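Local coordinates for protein adenosine deaminase (Burkholderia ambifaria, PDB 4GXW) that binds a zinc ion and probably acts as an aminohydrolase of the adenosine and AMP deaminase family, perhaps on adenine or a related purine, at residues A[279-291]-A[314-326]. Numbering follows the deposited sequence.
Sequences QWAERHPMRKMPG and WELMFSHFGFTIA
With CG anti to the carbonyl carbon (chi1 -67°), the Phe321 ring enters between Trp280, Ala281, His284 and Met286. Met286 is modelled in two conformers. In one of them it is extended through chi1 and chi2 and bends at chi3 (68°), which sets its methyl over the centre of that ring. In this conformer its CE is 3.5 Å from Phe321 CD2, a CH-pi contact, and SD stands farther off along the ring normal. The same methyl and sulfur then also meet the bent thioether of Met317.

Phe321 presents its edge to the face of Trp280 in a T-shaped pair, with Phe321 CZ 3.4 Å from Trp280 CH2. A second, offset edge-to-face pair joins it to His284. His320 CD2 meets the indole edge near its plane, and His320 completes an aromatic cluster of four rings. The cluster is part of the TIM-barrel-type amidohydrolase domain. It joins the short helix 280-283 and the turn after it to the loop that follows helix 310-319. It is not at the metal site: the side chain of His284 is about 12 Å from the zinc ion. Tyr243 and Tyr271 also meet the His284 ring.

Arg287 ties the two backbones together. Its NH2 donates to His320 O at 3.0 Å, on a lone pair in the carbonyl plane, and also to Ala281 O at 3.0 Å, from above that carbonyl's plane. Both bonds leave the same nitrogen and help to hold the guanidinium in place. One face of it lies over Phe321 O, while Glu282 OE2 sits beyond the opposite face in a long, purely electrostatic pairing. One water donates to both Arg287 O and Phe321 O. Farther along, Pro290 CG packs 3.6 Å from Phe323 CE1, and Phe331 of helix 325-338 makes an edge-to-face pair with Phe323.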
# COMPACT_ATOMS: atom_id res chain seq x y z
N GLN A 279 12.76 20.26 4.70
CA GLN A 279 12.48 19.63 5.99
C GLN A 279 11.69 18.33 5.87
O GLN A 279 11.48 17.64 6.87
CB GLN A 279 11.75 20.60 6.93
CG GLN A 279 12.67 21.46 7.79
CD GLN A 279 11.92 22.17 8.90
OE1 GLN A 279 11.17 23.12 8.65
NE2 GLN A 279 12.10 21.69 10.13
N TRP A 280 11.24 18.01 4.67
CA TRP A 280 10.38 16.84 4.46
C TRP A 280 10.98 15.54 4.98
O TRP A 280 10.37 14.84 5.80
CB TRP A 280 9.99 16.72 2.98
CG TRP A 280 9.36 15.41 2.63
CD1 TRP A 280 8.07 15.02 2.87
CD2 TRP A 280 10.00 14.30 1.98
NE1 TRP A 280 7.87 13.74 2.41
CE2 TRP A 280 9.04 13.28 1.86
CE3 TRP A 280 11.29 14.08 1.49
CZ2 TRP A 280 9.32 12.05 1.26
CZ3 TRP A 280 11.57 12.86 0.90
CH2 TRP A 280 10.60 11.86 0.79
N ALA A 281 12.19 15.21 4.54
CA ALA A 281 12.83 13.96 4.98
C ALA A 281 13.11 13.98 6.47
O ALA A 281 12.98 12.96 7.16
CB ALA A 281 14.10 13.72 4.20
N GLU A 282 13.50 15.15 6.98
CA GLU A 282 13.85 15.30 8.39
C GLU A 282 12.67 15.19 9.35
O GLU A 282 12.80 14.63 10.45
CB GLU A 282 14.53 16.65 8.60
CG GLU A 282 15.93 16.70 8.05
CD GLU A 282 16.86 15.80 8.82
OE1 GLU A 282 16.82 15.84 10.07
OE2 GLU A 282 17.63 15.05 8.18
N ARG A 283 11.51 15.72 8.95
CA ARG A 283 10.39 15.88 9.86
C ARG A 283 9.24 14.91 9.64
O ARG A 283 8.25 14.93 10.38
CB ARG A 283 9.86 17.31 9.82
CG ARG A 283 10.81 18.32 10.44
CD ARG A 283 11.23 17.91 11.85
NE ARG A 283 10.08 17.68 12.72
CZ ARG A 283 9.50 18.63 13.44
NH1 ARG A 283 9.95 19.87 13.40
NH2 ARG A 283 8.45 18.34 14.21
N HIS A 284 9.36 14.06 8.63
CA HIS A 284 8.36 13.02 8.40
C HIS A 284 8.29 12.10 9.62
O HIS A 284 9.30 11.53 10.02
CB HIS A 284 8.76 12.20 7.18
CG HIS A 284 7.62 11.47 6.55
ND1 HIS A 284 6.79 10.63 7.24
CD2 HIS A 284 7.20 11.45 5.26
CE1 HIS A 284 5.89 10.12 6.42
NE2 HIS A 284 6.12 10.60 5.21
N PRO A 285 7.10 11.95 10.22
CA PRO A 285 7.00 11.10 11.42
C PRO A 285 7.45 9.66 11.20
O PRO A 285 7.90 9.02 12.15
CB PRO A 285 5.51 11.13 11.75
CG PRO A 285 5.03 12.42 11.19
CD PRO A 285 5.84 12.66 9.94
N MET A 286 7.33 9.15 9.97
CA MET A 286 7.80 7.81 9.65
C MET A 286 9.25 7.60 10.10
O MET A 286 9.61 6.52 10.57
CB MET A 286 7.66 7.53 8.15
CG MET A 286 8.18 6.18 7.68
SD MET A 286 8.18 6.01 5.88
CE MET A 286 9.46 7.18 5.44
N ARG A 287 10.07 8.64 9.97
CA ARG A 287 11.49 8.54 10.30
C ARG A 287 11.72 8.14 11.76
O ARG A 287 12.71 7.47 12.08
CB ARG A 287 12.18 9.88 9.99
CG ARG A 287 13.70 9.86 10.07
CD ARG A 287 14.26 11.28 9.99
NE ARG A 287 15.71 11.26 9.85
CZ ARG A 287 16.34 11.35 8.68
NH1 ARG A 287 17.66 11.32 8.62
NH2 ARG A 287 15.62 11.49 7.57
N LYS A 288 10.79 8.54 12.63
CA LYS A 288 10.93 8.33 14.07
C LYS A 288 10.28 7.04 14.56
O LYS A 288 10.47 6.65 15.70
CB LYS A 288 10.27 9.48 14.84
CG LYS A 288 10.73 10.89 14.48
CD LYS A 288 9.78 11.91 15.11
CE LYS A 288 10.27 13.34 14.97
NZ LYS A 288 9.96 13.91 13.63
N MET A 289 9.47 6.40 13.72
CA MET A 289 8.66 5.28 14.21
C MET A 289 9.46 4.06 14.74
O MET A 289 9.17 3.56 15.82
CB MET A 289 7.57 4.89 13.20
CG MET A 289 6.47 5.95 13.08
SD MET A 289 5.36 5.72 11.67
CE MET A 289 4.22 4.50 12.30
N PRO A 290 10.49 3.61 14.00
CA PRO A 290 11.25 2.46 14.51
C PRO A 290 11.96 2.74 15.84
O PRO A 290 12.02 1.87 16.71
CB PRO A 290 12.25 2.17 13.37
CG PRO A 290 11.55 2.66 12.13
CD PRO A 290 10.85 3.92 12.60
N GLY A 291 12.47 3.96 16.02
CA GLY A 291 13.12 4.35 17.26
C GLY A 291 12.16 4.37 18.44
O GLY A 291 12.59 4.34 19.60
N TRP A 314 11.68 1.09 -1.26
CA TRP A 314 12.74 0.60 -0.39
C TRP A 314 13.98 1.50 -0.44
O TRP A 314 14.56 1.84 0.59
CB TRP A 314 13.05 -0.88 -0.72
CG TRP A 314 11.99 -1.76 -0.17
CD1 TRP A 314 10.77 -2.02 -0.71
CD2 TRP A 314 12.01 -2.43 1.10
NE1 TRP A 314 10.04 -2.83 0.13
CE2 TRP A 314 10.78 -3.09 1.25
CE3 TRP A 314 12.97 -2.54 2.12
CZ2 TRP A 314 10.47 -3.85 2.38
CZ3 TRP A 314 12.66 -3.29 3.24
CH2 TRP A 314 11.42 -3.94 3.36
N GLU A 315 14.36 1.92 -1.64
CA GLU A 315 15.49 2.84 -1.82
C GLU A 315 15.33 4.12 -0.98
O GLU A 315 16.26 4.53 -0.29
CB GLU A 315 15.65 3.20 -3.29
CG GLU A 315 16.68 4.30 -3.54
CD GLU A 315 16.81 4.67 -5.00
OE1 GLU A 315 16.55 3.80 -5.86
OE2 GLU A 315 17.17 5.84 -5.30
N LEU A 316 14.14 4.72 -1.01
CA LEU A 316 13.89 5.96 -0.28
C LEU A 316 14.14 5.83 1.22
O LEU A 316 14.61 6.77 1.85
CB LEU A 316 12.47 6.47 -0.54
CG LEU A 316 12.20 7.04 -1.93
CD1 LEU A 316 10.73 7.41 -2.07
CD2 LEU A 316 13.09 8.24 -2.22
N MET A 317 13.80 4.68 1.79
CA MET A 317 14.04 4.47 3.21
C MET A 317 15.53 4.62 3.56
O MET A 317 15.89 5.19 4.60
CB MET A 317 13.55 3.08 3.64
CG MET A 317 12.09 2.83 3.32
SD MET A 317 10.93 3.92 4.17
CE MET A 317 10.89 3.18 5.79
N PHE A 318 16.37 4.13 2.66
CA PHE A 318 17.82 4.20 2.79
C PHE A 318 18.39 5.56 2.37
O PHE A 318 19.24 6.13 3.05
CB PHE A 318 18.44 3.07 1.95
CG PHE A 318 19.94 3.01 1.98
CD1 PHE A 318 20.60 2.24 2.94
CD2 PHE A 318 20.70 3.68 1.03
CE1 PHE A 318 21.98 2.17 2.96
CE2 PHE A 318 22.09 3.61 1.05
CZ PHE A 318 22.72 2.86 2.02
N SER A 319 17.92 6.10 1.24
CA SER A 319 18.54 7.30 0.69
C SER A 319 18.13 8.58 1.41
O SER A 319 18.91 9.52 1.49
CB SER A 319 18.22 7.44 -0.80
OG SER A 319 16.82 7.58 -1.00
N HIS A 320 16.90 8.62 1.91
CA HIS A 320 16.35 9.86 2.47
C HIS A 320 16.04 9.79 3.96
O HIS A 320 16.13 10.81 4.66
CB HIS A 320 15.07 10.28 1.74
CG HIS A 320 15.31 10.83 0.36
ND1 HIS A 320 15.78 10.06 -0.68
CD2 HIS A 320 15.12 12.07 -0.14
CE1 HIS A 320 15.87 10.81 -1.77
NE2 HIS A 320 15.48 12.03 -1.47
N PHE A 321 15.69 8.62 4.46
CA PHE A 321 15.16 8.53 5.82
C PHE A 321 16.12 7.96 6.86
O PHE A 321 15.73 7.71 8.01
CB PHE A 321 13.79 7.85 5.81
CG PHE A 321 12.74 8.67 5.12
CD1 PHE A 321 12.19 9.77 5.75
CD2 PHE A 321 12.36 8.39 3.82
CE1 PHE A 321 11.25 10.55 5.12
CE2 PHE A 321 11.41 9.17 3.17
CZ PHE A 321 10.85 10.25 3.83
N GLY A 322 17.37 7.78 6.47
CA GLY A 322 18.42 7.41 7.40
C GLY A 322 18.42 5.98 7.89
O GLY A 322 19.10 5.66 8.86
N PHE A 323 17.68 5.11 7.22
CA PHE A 323 17.63 3.72 7.66
C PHE A 323 18.78 2.92 7.05
O PHE A 323 19.08 3.06 5.86
CB PHE A 323 16.27 3.11 7.35
CG PHE A 323 15.16 3.74 8.13
CD1 PHE A 323 15.17 3.71 9.52
CD2 PHE A 323 14.12 4.39 7.48
CE1 PHE A 323 14.15 4.30 10.25
CE2 PHE A 323 13.09 4.99 8.20
CZ PHE A 323 13.11 4.94 9.59
N THR A 324 19.41 2.10 7.88
CA THR A 324 20.56 1.32 7.44
C THR A 324 20.13 0.02 6.77
O THR A 324 18.96 -0.36 6.81
CB THR A 324 21.43 0.93 8.62
OG1 THR A 324 20.67 0.08 9.50
CG2 THR A 324 21.91 2.18 9.38
N ILE A 325 21.11 -0.67 6.18
CA ILE A 325 20.87 -1.99 5.62
C ILE A 325 20.25 -2.93 6.66
O ILE A 325 19.27 -3.62 6.38
CB ILE A 325 22.16 -2.60 5.06
CG1 ILE A 325 22.70 -1.73 3.92
CG2 ILE A 325 21.90 -4.01 4.57
CD1 ILE A 325 21.82 -1.72 2.68
N ALA A 326 20.79 -2.90 7.88
CA ALA A 326 20.25 -3.69 8.98
C ALA A 326 18.79 -3.33 9.28
O ALA A 326 17.97 -4.22 9.52
CB ALA A 326 21.11 -3.53 10.22
O HOH W 1 15.64 7.20 10.88
O HOH W 2 18.94 11.71 6.50